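Local coordinates for phosphodiesterase (Salpingoeca rosetta, PDB 7CJ3), which holds covalently bound retinal inside the helical transmembrane domain of a membrane protein of the bacteriorhodopsin-like family, at residues S60-T65 and V252-N257; G123-L128 and I248-G253; Y131-I136 and A263-L268; S234-V239 and C258-A263. One frame throughout, in Å; residues are numbered along the deposited sequence.

All four contacts draw on helix 250-277, and they follow one another along it from its first turn to the retinal lysine. Contacts 2 and 1 lie at the end near residue 250, with centres 11 Å apart; they share Val-252 and Gly-253, and their aromatic residues Trp-127 and Tyr-62 meet edge-to-face. Contact 4 comes next, its centre 10 Å from that of contact 1 and 9 Å from that of contact 3. Contacts 3 and 4 both touch retinal, and between them two acidic groups come close, Glu-133 OE1 2.9 Å from Asp-261 OD2, a pairing of like charges. Contact 1 is not part of this pocket: the Glu-254 side chain is about 10 Å from retinal.

Contact 1. Residues S60-T65 and V252-N257; sequences SFYGAT and VGEAMN. With OLC ((2R)-2,3-dihydroxypropyl (9Z)-octadec-9-enoate), chain L; OLC ((2R)-2,3-dihydroxypropyl (9Z)-octadec-9-enoate), chain D.
Two side-chain torsions bring Tyr-62 and Glu-254 together. In Tyr-62, CG stands anti to the carbonyl carbon, chi1 -51°, which carries the hydroxyl across to helix 250-277; in Glu-254 the chain bends at chi2, -49°, and the carboxylate turns to meet the hydroxyl. Tyr-62 OH donates to Glu-254 OE2 over 2.7 Å. The acceptor oxygen lies in the plane of the phenol ring, at its edge, and is reached through its anti lone pair, on the side away from the other oxygen; ring and carboxylate planes are 73° apart. Glu-254 is gripped further by two arginines, Arg-243 at OE1 and Arg-130 at OE2, which would balance its buried charge. The apolar half of the contact is Phe-61, whose CE2 lies 4.0 Å from Ala-255 CB, while CD2 faces Glu-254 CB at 4.4 Å near the ring plane. A monoolein chain completes this half: its C10 sits 4.2 Å above one Phe-61 face, toward the rim, and is 3.9 Å from Ala-255 CB. Locally helices 58-81 and 250-277 run almost parallel, their axes 10.1 Å apart, and the lipid lies against both. Helix 86-111 covers Tyr-62 through Tyr-106 and Met-109, helix 235-245 backs Asn-257 through Val-239, and Ser-60, Phe-61 and Ala-64 meet the second subunit.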
# COMPACT_ATOMS: atom_id res chain seq x y z
N SER B 60 8.25 -12.29 -3.57
CA SER B 60 7.56 -11.13 -4.17
C SER B 60 6.43 -10.69 -3.28
O SER B 60 6.29 -9.50 -3.05
CB SER B 60 7.03 -11.49 -5.53
OG SER B 60 8.08 -11.66 -6.47
N PHE B 61 5.62 -11.66 -2.82
CA PHE B 61 4.43 -11.42 -1.97
C PHE B 61 4.84 -10.71 -0.68
O PHE B 61 4.32 -9.62 -0.40
CB PHE B 61 3.73 -12.74 -1.69
CG PHE B 61 3.11 -13.44 -2.87
CD1 PHE B 61 3.05 -12.85 -4.13
CD2 PHE B 61 2.52 -14.69 -2.71
CE1 PHE B 61 2.49 -13.52 -5.21
CE2 PHE B 61 1.95 -15.35 -3.78
CZ PHE B 61 1.94 -14.77 -5.03
N TYR B 62 5.82 -11.28 0.03
CA TYR B 62 6.35 -10.76 1.31
C TYR B 62 7.02 -9.39 1.05
O TYR B 62 6.64 -8.41 1.74
CB TYR B 62 7.21 -11.84 2.01
CG TYR B 62 6.53 -13.18 2.15
CD1 TYR B 62 5.16 -13.30 2.37
CD2 TYR B 62 7.25 -14.36 2.04
CE1 TYR B 62 4.54 -14.53 2.46
CE2 TYR B 62 6.65 -15.61 2.12
CZ TYR B 62 5.28 -15.70 2.34
OH TYR B 62 4.69 -16.94 2.41
N GLY B 63 7.91 -9.31 0.06
CA GLY B 63 8.53 -8.04 -0.34
C GLY B 63 7.48 -6.98 -0.52
O GLY B 63 7.55 -5.94 0.17
N ALA B 64 6.49 -7.24 -1.36
CA ALA B 64 5.44 -6.28 -1.76
C ALA B 64 4.66 -5.85 -0.52
O ALA B 64 4.40 -4.64 -0.36
CB ALA B 64 4.53 -6.89 -2.76
N THR B 65 4.28 -6.82 0.31
CA THR B 65 3.49 -6.56 1.53
C THR B 65 4.30 -5.63 2.41
O THR B 65 3.71 -4.69 3.05
CB THR B 65 3.15 -7.86 2.25
OG1 THR B 65 2.63 -8.76 1.29
CG2 THR B 65 2.14 -7.68 3.35
N VAL B 252 -1.57 -19.55 -3.52
CA VAL B 252 -2.86 -18.80 -3.59
C VAL B 252 -3.26 -18.36 -2.18
O VAL B 252 -3.61 -17.19 -2.02
CB VAL B 252 -3.97 -19.63 -4.29
CG1 VAL B 252 -5.37 -19.11 -3.98
CG2 VAL B 252 -3.77 -19.70 -5.81
N GLY B 253 -3.15 -19.24 -1.18
CA GLY B 253 -3.41 -18.92 0.25
C GLY B 253 -2.50 -17.82 0.80
O GLY B 253 -3.00 -16.94 1.55
N GLU B 254 -1.20 -17.86 0.48
CA GLU B 254 -0.20 -16.87 0.95
C GLU B 254 -0.57 -15.47 0.43
O GLU B 254 -0.54 -14.50 1.24
CB GLU B 254 1.21 -17.32 0.53
CG GLU B 254 1.70 -18.50 1.38
CD GLU B 254 1.53 -18.26 2.87
OE1 GLU B 254 0.56 -18.77 3.43
OE2 GLU B 254 2.32 -17.51 3.45
N ALA B 255 -0.98 -15.40 -0.84
CA ALA B 255 -1.45 -14.16 -1.49
C ALA B 255 -2.64 -13.60 -0.71
O ALA B 255 -2.62 -12.44 -0.31
CB ALA B 255 -1.80 -14.44 -2.93
N MET B 256 -3.65 -14.43 -0.46
CA MET B 256 -4.87 -13.96 0.23
C MET B 256 -4.48 -13.48 1.63
O MET B 256 -5.01 -12.43 2.06
CB MET B 256 -5.92 -15.08 0.30
CG MET B 256 -6.44 -15.47 -1.08
SD MET B 256 -7.56 -16.92 -1.15
CE MET B 256 -8.75 -16.52 0.14
N ASN B 257 -3.52 -14.15 2.29
CA ASN B 257 -3.11 -13.81 3.67
C ASN B 257 -2.49 -12.41 3.69
O ASN B 257 -2.90 -11.59 4.55
CB ASN B 257 -2.16 -14.85 4.24
CG ASN B 257 -2.88 -16.05 4.81
OD1 ASN B 257 -3.88 -15.91 5.52
ND2 ASN B 257 -2.35 -17.22 4.54
C18 OLC L . -1.89 -3.83 -0.59
C10 OLC L . -0.48 -10.79 -3.26
C9 OLC L . -1.37 -10.80 -4.27
C17 OLC L . -0.80 -4.79 -0.10
C11 OLC L . 0.61 -9.77 -3.08
C8 OLC L . -1.30 -9.71 -5.31
C24 OLC L . 2.55 -18.36 -12.45
C16 OLC L . 0.20 -4.91 -1.18
C12 OLC L . 0.47 -9.32 -1.68
C7 OLC L . -2.47 -9.80 -6.24
C15 OLC L . -0.41 -5.70 -2.33
C13 OLC L . 0.64 -7.84 -1.54
C6 OLC L . -2.50 -11.17 -6.91
C14 OLC L . -0.61 -7.20 -2.07
C5 OLC L . -1.30 -11.55 -7.75
C4 OLC L . -0.89 -12.93 -7.32
C3 OLC L . 0.17 -13.47 -8.28
C2 OLC L . -0.39 -13.79 -9.65
C21 OLC L . 0.74 -16.95 -11.65
C1 OLC L . 0.01 -15.21 -9.97
C22 OLC L . 2.24 -16.98 -11.82
O19 OLC L . 0.06 -16.01 -9.04
O25 OLC L . 3.89 -18.81 -12.19
O23 OLC L . 2.71 -15.81 -12.58
O20 OLC L . 0.34 -15.61 -11.34
C18 OLC D . 3.51 -0.84 -2.24
C10 OLC D . 9.11 -6.65 -4.45
C9 OLC D . 10.29 -6.75 -3.82
C17 OLC D . 3.29 -1.92 -3.26
C11 OLC D . 8.45 -5.35 -4.84
C8 OLC D . 10.81 -8.16 -3.57
C16 OLC D . 4.58 -2.63 -3.61
C12 OLC D . 7.52 -5.53 -6.07
C7 OLC D . 11.01 -8.92 -4.91
C15 OLC D . 4.63 -3.08 -5.07
C13 OLC D . 6.11 -5.02 -5.85
C6 OLC D . 12.06 -10.05 -4.86
C14 OLC D . 6.00 -3.55 -5.48
C5 OLC D . 11.87 -11.18 -5.89

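Contact 2. Residues G123-L128 and I248-G253; sequences GNPVWL and IDFQVG
Phe-250 carries most of this contact, pushing its ring between Asn-124, Pro-125 and Trp-127. Its CG stands anti to the backbone N, chi1 -172°, a setting that carries the ring out from the first turn of helix 250-277 to segment 123-128. Pro-125 covers one face: its CD is 3.8 Å from the ring centroid and 18° off the normal, a CH-pi contact, and its CG packs on Phe-250 CZ at 3.6 Å. The Asn-124 amide lies alongside the ring, pointing the other way, with Asn-124 ND2 3.3 Å from Phe-250 CD1; amide and ring planes are 51° apart, and the contact is van der Waals in kind. Trp-127 adds a smaller share, its NE1 near the plane of the phenyl ring at the edge, 3.9 Å from Phe-250 CZ. Pro-125 also lies against the indole, since its CB sits over one Trp-127 face. The Phe-250 ring also meets that of Phe-55, while Asp-249 occupies the N-cap of the helix. Val-126 pairs by backbone bonds with Leu-117, which makes 117-118 and 125-126 a small antiparallel hairpin between helices 86-111 and 128-149, as in the B-C loop of bacteriorhodopsin.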
# COMPACT_ATOMS: atom_id res chain seq x y z
N GLY B 123 2.26 -31.00 4.35
CA GLY B 123 3.71 -30.78 4.45
C GLY B 123 4.10 -29.41 3.90
O GLY B 123 5.24 -29.25 3.42
N ASN B 124 3.16 -28.45 3.98
CA ASN B 124 3.33 -27.02 3.61
C ASN B 124 4.04 -26.34 4.77
O ASN B 124 3.95 -26.81 5.90
CB ASN B 124 1.99 -26.33 3.31
CG ASN B 124 1.49 -26.55 1.90
OD1 ASN B 124 2.22 -27.03 1.04
ND2 ASN B 124 0.24 -26.21 1.64
N PRO B 125 4.75 -25.22 4.53
CA PRO B 125 5.42 -24.51 5.63
C PRO B 125 4.46 -23.70 6.51
O PRO B 125 3.53 -23.11 6.01
CB PRO B 125 6.44 -23.61 4.92
CG PRO B 125 5.98 -23.51 3.47
CD PRO B 125 5.00 -24.64 3.20
N VAL B 126 4.71 -23.69 7.81
CA VAL B 126 4.00 -22.91 8.85
C VAL B 126 4.95 -21.79 9.29
O VAL B 126 5.92 -22.06 10.02
CB VAL B 126 3.62 -23.81 10.03
CG1 VAL B 126 2.70 -23.11 11.02
CG2 VAL B 126 3.00 -25.10 9.55
N TRP B 127 4.68 -20.56 8.86
CA TRP B 127 5.55 -19.39 9.11
C TRP B 127 5.29 -18.90 10.53
O TRP B 127 4.24 -18.20 10.75
CB TRP B 127 5.26 -18.30 8.09
CG TRP B 127 5.49 -18.68 6.66
CD1 TRP B 127 4.60 -18.51 5.63
CD2 TRP B 127 6.69 -19.20 6.06
NE1 TRP B 127 5.17 -18.89 4.44
CE2 TRP B 127 6.44 -19.33 4.68
CE3 TRP B 127 7.96 -19.54 6.55
CZ2 TRP B 127 7.40 -19.82 3.79
CZ3 TRP B 127 8.90 -20.03 5.67
CH2 TRP B 127 8.64 -20.15 4.30
N LEU B 128 6.22 -19.21 11.45
CA LEU B 128 6.12 -18.83 12.88
C LEU B 128 6.25 -17.31 13.04
O LEU B 128 5.72 -16.72 14.02
CB LEU B 128 7.22 -19.59 13.62
CG LEU B 128 6.99 -21.10 13.72
CD1 LEU B 128 8.28 -21.85 14.04
CD2 LEU B 128 5.91 -21.40 14.76
N ILE B 248 -7.51 -24.89 -2.29
CA ILE B 248 -6.52 -23.90 -2.85
C ILE B 248 -5.12 -24.46 -2.58
O ILE B 248 -4.98 -25.17 -1.57
CB ILE B 248 -6.71 -22.49 -2.24
CG1 ILE B 248 -6.49 -22.46 -0.73
CG2 ILE B 248 -8.08 -21.93 -2.59
CD1 ILE B 248 -6.54 -21.08 -0.15
N ASP B 249 -4.14 -24.16 -3.43
CA ASP B 249 -2.71 -24.48 -3.19
C ASP B 249 -2.10 -23.43 -2.24
O ASP B 249 -2.78 -22.45 -1.87
CB ASP B 249 -1.92 -24.61 -4.51
CG ASP B 249 -1.77 -23.35 -5.37
OD1 ASP B 249 -2.74 -22.97 -5.98
OD2 ASP B 249 -0.64 -22.78 -5.45
N PHE B 250 -0.85 -23.63 -1.86
CA PHE B 250 -0.16 -22.88 -0.79
C PHE B 250 -0.04 -21.40 -1.16
O PHE B 250 -0.49 -20.53 -0.34
CB PHE B 250 1.22 -23.49 -0.54
CG PHE B 250 1.85 -22.88 0.68
CD1 PHE B 250 1.24 -23.03 1.92
CD2 PHE B 250 3.00 -22.11 0.56
CE1 PHE B 250 1.80 -22.42 3.04
CE2 PHE B 250 3.56 -21.52 1.69
CZ PHE B 250 2.96 -21.68 2.92
N GLN B 251 0.53 -21.16 -2.36
CA GLN B 251 0.83 -19.82 -2.92
C GLN B 251 -0.46 -18.98 -3.04
O GLN B 251 -0.42 -17.80 -2.65
CB GLN B 251 1.56 -19.94 -4.26
CG GLN B 251 2.92 -20.57 -4.15
CD GLN B 251 3.87 -20.28 -5.28
OE1 GLN B 251 3.89 -20.97 -6.29
NE2 GLN B 251 4.70 -19.27 -5.12
N VAL B 252 -1.57 -19.55 -3.52
CA VAL B 252 -2.86 -18.80 -3.59
C VAL B 252 -3.26 -18.36 -2.18
O VAL B 252 -3.61 -17.19 -2.02
CB VAL B 252 -3.97 -19.63 -4.29
CG1 VAL B 252 -5.37 -19.11 -3.98
CG2 VAL B 252 -3.77 -19.70 -5.81
N GLY B 253 -3.15 -19.24 -1.18
CA GLY B 253 -3.41 -18.92 0.25
C GLY B 253 -2.50 -17.82 0.80
O GLY B 253 -3.00 -16.94 1.55

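Contact 3. Residues Y131-I136 and A263-L268; sequences YAEWII and AAKVGL. With RET (retinal), chain K.
The polar interaction is a salt bridge between Glu-133 and Lys-265, whose side chains come from opposite directions. Glu-133 OE2 lies 3.2 Å from Lys-265 NZ, and as a hydrogen bond the pair is weak, the N-H...O angle being 133°. With CG anti to the backbone N, chi1 179°, the Glu-133 chain spans the space between the helices; the same OE2 lies in plane at the edge of the Trp-134 indole. The stronger polar partner of NZ is Asp-261 OD1, one turn earlier on helix 250-277.

The covalent interaction is the bond from Lys-265 NZ to retinal C15, 1.4 Å long. The lysine chain is extended until it bends at chi4, 68°, and this bend turns NZ and the polyene away from the line of the aliphatic chain. A lysine in the last transmembrane helix carrying retinal, with acidic side chains near its nitrogen, is the arrangement expected of a microbial rhodopsin; Glu-133, on helix 128-149, is consistent with a counterion position.

Apolar contacts to retinal come mainly from helix 128-149. Trp-134 lays one indole face along the polyene, with retinal C12 3.6 Å above the ring plane toward the rim and CD1 3.7 Å from C14. Farther along, the ring of Tyr-131 meets the cyclohexene end edge-on, its CE1 4.0 Å from methyl C16. Near the lysine end, Ala-264 CB of helix 250-277 is 4.1 Å from methyl C20.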
# COMPACT_ATOMS: atom_id res chain seq x y z
N TYR B 131 2.74 -15.84 12.52
CA TYR B 131 2.05 -16.11 13.81
C TYR B 131 2.60 -15.17 14.91
O TYR B 131 1.77 -14.56 15.62
CB TYR B 131 2.15 -17.60 14.17
CG TYR B 131 1.14 -18.48 13.48
CD1 TYR B 131 -0.21 -18.47 13.86
CD2 TYR B 131 1.52 -19.36 12.47
CE1 TYR B 131 -1.15 -19.28 13.24
CE2 TYR B 131 0.59 -20.19 11.85
CZ TYR B 131 -0.75 -20.15 12.23
OH TYR B 131 -1.66 -20.98 11.61
N ALA B 132 3.92 -14.98 14.99
CA ALA B 132 4.55 -14.04 15.95
C ALA B 132 4.04 -12.62 15.78
O ALA B 132 3.63 -12.00 16.76
CB ALA B 132 6.05 -14.08 15.80
N GLU B 133 4.09 -12.09 14.56
CA GLU B 133 3.48 -10.78 14.20
C GLU B 133 2.02 -10.69 14.70
O GLU B 133 1.65 -9.70 15.39
CB GLU B 133 3.50 -10.66 12.68
CG GLU B 133 2.86 -9.37 12.19
CD GLU B 133 1.95 -9.51 10.98
OE1 GLU B 133 2.23 -10.38 10.12
OE2 GLU B 133 0.96 -8.74 10.91
N TRP B 134 1.19 -11.68 14.33
CA TRP B 134 -0.24 -11.76 14.70
C TRP B 134 -0.40 -11.69 16.23
O TRP B 134 -1.27 -10.90 16.70
CB TRP B 134 -0.92 -13.00 14.09
CG TRP B 134 -1.11 -12.94 12.60
CD1 TRP B 134 -0.80 -11.89 11.77
CD2 TRP B 134 -1.65 -13.97 11.74
NE1 TRP B 134 -1.10 -12.20 10.47
CE2 TRP B 134 -1.63 -13.47 10.42
CE3 TRP B 134 -2.16 -15.26 11.94
CZ2 TRP B 134 -2.08 -14.22 9.33
CZ3 TRP B 134 -2.64 -15.98 10.87
CH2 TRP B 134 -2.55 -15.48 9.58
N ILE B 135 0.42 -12.44 16.98
CA ILE B 135 0.33 -12.52 18.47
C ILE B 135 0.77 -11.20 19.13
O ILE B 135 0.22 -10.88 20.23
CB ILE B 135 1.12 -13.73 18.98
CG1 ILE B 135 0.33 -15.02 18.71
CG2 ILE B 135 1.50 -13.58 20.46
CD1 ILE B 135 1.19 -16.29 18.63
N ILE B 136 1.71 -10.46 18.53
CA ILE B 136 2.11 -9.12 19.04
C ILE B 136 1.07 -8.07 18.66
O ILE B 136 0.81 -7.20 19.50
CB ILE B 136 3.50 -8.72 18.54
CG1 ILE B 136 4.56 -9.71 19.02
CG2 ILE B 136 3.84 -7.30 18.93
CD1 ILE B 136 5.88 -9.57 18.29
N ALA B 263 -5.03 -5.34 4.54
CA ALA B 263 -6.42 -4.84 4.56
C ALA B 263 -6.84 -4.63 6.02
O ALA B 263 -7.27 -3.52 6.34
CB ALA B 263 -7.33 -5.81 3.87
N ALA B 264 -6.70 -5.65 6.87
CA ALA B 264 -7.15 -5.61 8.28
C ALA B 264 -6.59 -4.36 8.97
O ALA B 264 -7.37 -3.68 9.68
CB ALA B 264 -6.73 -6.85 9.01
N LYS B 265 -5.31 -4.07 8.75
CA LYS B 265 -4.58 -3.00 9.47
C LYS B 265 -4.85 -1.64 8.82
O LYS B 265 -5.25 -0.73 9.56
CB LYS B 265 -3.09 -3.37 9.58
CG LYS B 265 -2.93 -4.70 10.30
CD LYS B 265 -1.55 -4.96 10.81
CE LYS B 265 -1.49 -5.96 11.94
NZ LYS B 265 -1.84 -7.32 11.48
N VAL B 266 -4.66 -1.46 7.52
CA VAL B 266 -4.74 -0.08 6.93
C VAL B 266 -6.20 0.36 6.87
O VAL B 266 -6.46 1.60 6.83
CB VAL B 266 -4.10 -0.00 5.54
CG1 VAL B 266 -2.63 -0.41 5.61
CG2 VAL B 266 -4.89 -0.83 4.54
N GLY B 267 -7.11 -0.60 6.86
CA GLY B 267 -8.55 -0.36 7.02
C GLY B 267 -8.84 0.51 8.23
O GLY B 267 -9.68 1.39 8.10
N LEU B 268 -8.16 0.27 9.37
CA LEU B 268 -8.38 1.00 10.65
C LEU B 268 -7.85 2.43 10.53
O LEU B 268 -8.51 3.34 11.06
CB LEU B 268 -7.66 0.30 11.82
CG LEU B 268 -8.21 -1.05 12.27
CD1 LEU B 268 -7.56 -1.44 13.61
CD2 LEU B 268 -9.72 -1.04 12.43
C1 RET K . -6.21 -18.88 12.55
C2 RET K . -6.24 -20.36 12.94
C3 RET K . -7.49 -21.04 12.62
C4 RET K . -8.67 -20.35 13.26
C5 RET K . -8.57 -18.85 13.33
C6 RET K . -7.50 -18.14 12.89
C7 RET K . -7.60 -16.68 12.80
C8 RET K . -6.60 -15.75 12.52
C9 RET K . -6.66 -14.33 12.67
C10 RET K . -5.55 -13.49 12.39
C11 RET K . -5.51 -12.09 12.31
C12 RET K . -4.47 -11.25 11.93
C13 RET K . -4.46 -9.85 11.91
C14 RET K . -3.31 -9.16 11.60
C15 RET K . -2.98 -7.80 12.03
C16 RET K . -5.02 -18.30 13.34
C17 RET K . -5.90 -18.79 11.04
C18 RET K . -9.81 -18.24 13.95
C19 RET K . -7.91 -13.65 13.10
C20 RET K . -5.74 -9.14 12.21

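Contact 4. Residues S234-V239 and C258-A263. With RET (retinal), chain K; OLC ((2R)-2,3-dihydroxypropyl (9Z)-octadec-9-enoate), chain L.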
# COMPACT_ATOMS: atom_id res chain seq x y z
N SER B 234 -11.81 -12.27 9.14
CA SER B 234 -12.47 -13.56 8.85
C SER B 234 -11.76 -14.26 7.70
O SER B 234 -11.98 -15.43 7.50
CB SER B 234 -13.91 -13.36 8.56
OG SER B 234 -14.62 -13.16 9.77
N ILE B 235 -10.88 -13.57 6.99
CA ILE B 235 -10.25 -14.15 5.78
C ILE B 235 -9.21 -15.18 6.22
O ILE B 235 -9.09 -16.19 5.54
CB ILE B 235 -9.72 -13.03 4.86
CG1 ILE B 235 -10.91 -12.31 4.24
CG2 ILE B 235 -8.79 -13.58 3.81
CD1 ILE B 235 -10.63 -10.87 3.97
N PHE B 236 -8.56 -14.97 7.35
CA PHE B 236 -7.46 -15.88 7.81
C PHE B 236 -8.01 -17.28 8.09
O PHE B 236 -7.56 -18.23 7.45
CB PHE B 236 -6.70 -15.25 8.98
CG PHE B 236 -6.23 -13.86 8.65
CD1 PHE B 236 -5.22 -13.66 7.72
CD2 PHE B 236 -6.85 -12.76 9.22
CE1 PHE B 236 -4.80 -12.39 7.41
CE2 PHE B 236 -6.43 -11.49 8.90
CZ PHE B 236 -5.41 -11.30 8.00
N PRO B 237 -9.02 -17.44 8.98
CA PRO B 237 -9.59 -18.76 9.24
C PRO B 237 -10.09 -19.40 7.94
O PRO B 237 -9.94 -20.60 7.80
CB PRO B 237 -10.74 -18.51 10.21
CG PRO B 237 -10.98 -17.01 10.20
CD PRO B 237 -9.67 -16.39 9.77
N LEU B 238 -10.64 -18.60 7.02
CA LEU B 238 -11.16 -19.10 5.72
C LEU B 238 -9.99 -19.62 4.89
O LEU B 238 -10.08 -20.74 4.41
CB LEU B 238 -11.93 -17.99 5.00
CG LEU B 238 -12.70 -18.41 3.74
CD1 LEU B 238 -13.48 -19.71 3.94
CD2 LEU B 238 -13.67 -17.34 3.30
N VAL B 239 -8.90 -18.87 4.76
CA VAL B 239 -7.72 -19.34 3.97
C VAL B 239 -7.20 -20.66 4.55
O VAL B 239 -6.96 -21.60 3.77
CB VAL B 239 -6.60 -18.30 3.94
CG1 VAL B 239 -5.36 -18.87 3.25
CG2 VAL B 239 -7.08 -17.03 3.25
N CYS B 258 -1.56 -12.15 2.76
CA CYS B 258 -0.83 -10.87 2.58
C CYS B 258 -1.82 -9.71 2.39
O CYS B 258 -1.69 -8.69 3.12
CB CYS B 258 0.11 -10.92 1.40
SG CYS B 258 1.43 -12.14 1.64
N VAL B 259 -2.78 -9.90 1.47
CA VAL B 259 -3.84 -8.90 1.15
C VAL B 259 -4.72 -8.66 2.38
O VAL B 259 -5.00 -7.49 2.69
CB VAL B 259 -4.66 -9.33 -0.09
CG1 VAL B 259 -5.72 -8.29 -0.47
CG2 VAL B 259 -3.77 -9.62 -1.30
N ALA B 260 -5.15 -9.73 3.06
CA ALA B 260 -5.94 -9.72 4.32
C ALA B 260 -5.20 -8.98 5.43
O ALA B 260 -5.78 -8.06 6.06
CB ALA B 260 -6.21 -11.14 4.76
N ASP B 261 -3.95 -9.39 5.68
CA ASP B 261 -3.13 -8.78 6.75
C ASP B 261 -3.13 -7.26 6.56
O ASP B 261 -3.54 -6.54 7.47
CB ASP B 261 -1.71 -9.33 6.77
CG ASP B 261 -1.05 -9.20 8.12
OD1 ASP B 261 -1.58 -8.48 8.98
OD2 ASP B 261 -0.01 -9.85 8.33
N TYR B 262 -2.72 -6.82 5.36
CA TYR B 262 -2.62 -5.41 4.97
C TYR B 262 -3.99 -4.75 5.14
O TYR B 262 -4.07 -3.70 5.82
CB TYR B 262 -2.11 -5.27 3.54
CG TYR B 262 -1.99 -3.82 3.13
CD1 TYR B 262 -1.02 -3.01 3.68
CD2 TYR B 262 -2.88 -3.25 2.24
CE1 TYR B 262 -0.92 -1.67 3.34
CE2 TYR B 262 -2.78 -1.92 1.88
CZ TYR B 262 -1.82 -1.12 2.44
OH TYR B 262 -1.73 0.20 2.10
N ALA B 263 -5.03 -5.34 4.54
CA ALA B 263 -6.42 -4.84 4.56
C ALA B 263 -6.84 -4.63 6.02
O ALA B 263 -7.27 -3.52 6.34
CB ALA B 263 -7.33 -5.81 3.87
C1 RET K . -6.21 -18.88 12.55
C2 RET K . -6.24 -20.36 12.94
C3 RET K . -7.49 -21.04 12.62
C4 RET K . -8.67 -20.35 13.26
C5 RET K . -8.57 -18.85 13.33
C6 RET K . -7.50 -18.14 12.89
C7 RET K . -7.60 -16.68 12.80
C8 RET K . -6.60 -15.75 12.52
C9 RET K . -6.66 -14.33 12.67
C10 RET K . -5.55 -13.49 12.39
C11 RET K . -5.51 -12.09 12.31
C12 RET K . -4.47 -11.25 11.93
C13 RET K . -4.46 -9.85 11.91
C14 RET K . -3.31 -9.16 11.60
C15 RET K . -2.98 -7.80 12.03
C16 RET K . -5.02 -18.30 13.34
C17 RET K . -5.90 -18.79 11.04
C18 RET K . -9.81 -18.24 13.95
C19 RET K . -7.91 -13.65 13.10
C20 RET K . -5.74 -9.14 12.21
C18 OLC L . -1.89 -3.83 -0.59
C10 OLC L . -0.48 -10.79 -3.26
C9 OLC L . -1.37 -10.80 -4.27
C17 OLC L . -0.80 -4.79 -0.10
C11 OLC L . 0.61 -9.77 -3.08
C8 OLC L . -1.30 -9.71 -5.31
C24 OLC L . 2.55 -18.36 -12.45
C16 OLC L . 0.20 -4.91 -1.18
C12 OLC L . 0.47 -9.32 -1.68
C7 OLC L . -2.47 -9.80 -6.24
C15 OLC L . -0.41 -5.70 -2.33
C13 OLC L . 0.64 -7.84 -1.54
C6 OLC L . -2.50 -11.17 -6.91
C14 OLC L . -0.61 -7.20 -2.07
C5 OLC L . -1.30 -11.55 -7.75
C4 OLC L . -0.89 -12.93 -7.32
C3 OLC L . 0.17 -13.47 -8.28
C2 OLC L . -0.39 -13.79 -9.65
C21 OLC L . 0.74 -16.95 -11.65
C1 OLC L . 0.01 -15.21 -9.97
C22 OLC L . 2.24 -16.98 -11.82
O19 OLC L . 0.06 -16.01 -9.04
O25 OLC L . 3.89 -18.81 -12.19
O23 OLC L . 2.71 -15.81 -12.58
O20 OLC L . 0.34 -15.61 -11.34
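Asp-261, which Phe-236 meets across this contact, has a carboxylate held from several sides. Its OD2 is hydrogen-bonded to Tyr-106 OH and more weakly to Trp-134 NE1, both on other helices, while its OD1 lies 3.2 Å from retinal C14. CG is anti to the backbone N, chi1 -156°, and this directs the carboxylate to the retinal side of the helix.

The contact itself is apolar. Phe-236 has CG anti to the carbonyl carbon, chi1 -52°, which swings the ring off its own helix toward helix 250-277. There CE1 is 3.3 Å from Ala-260 CB, the small methyl coming obliquely to the far end of the phenyl ring. CZ lies the same 3.3 Å from Asp-261 N, which is at the ring edge near its plane. Beside them Ile-235 CG2 touches Ala-260 CB at 3.7 Å, so two neighbouring side chains of one helix close on a single alanine. The helices run antiparallel here, at 166°, with local axes 10.2 Å apart.

The phenyl ring also serves the ligand: one face is turned to retinal, with CD2 3.4 Å from C11, and Pro-237 CD follows at 3.7 Å from C7. On the other side of helix 250-277, Tyr-262 presents a ring face to monoolein and meets Phe-71 of the second subunit edge-to-face. Residues of the last two transmembrane helices lining the polyene, with an acidic group by the lysine link, form one wall of the retinal pocket typical of the microbial rhodopsin fold.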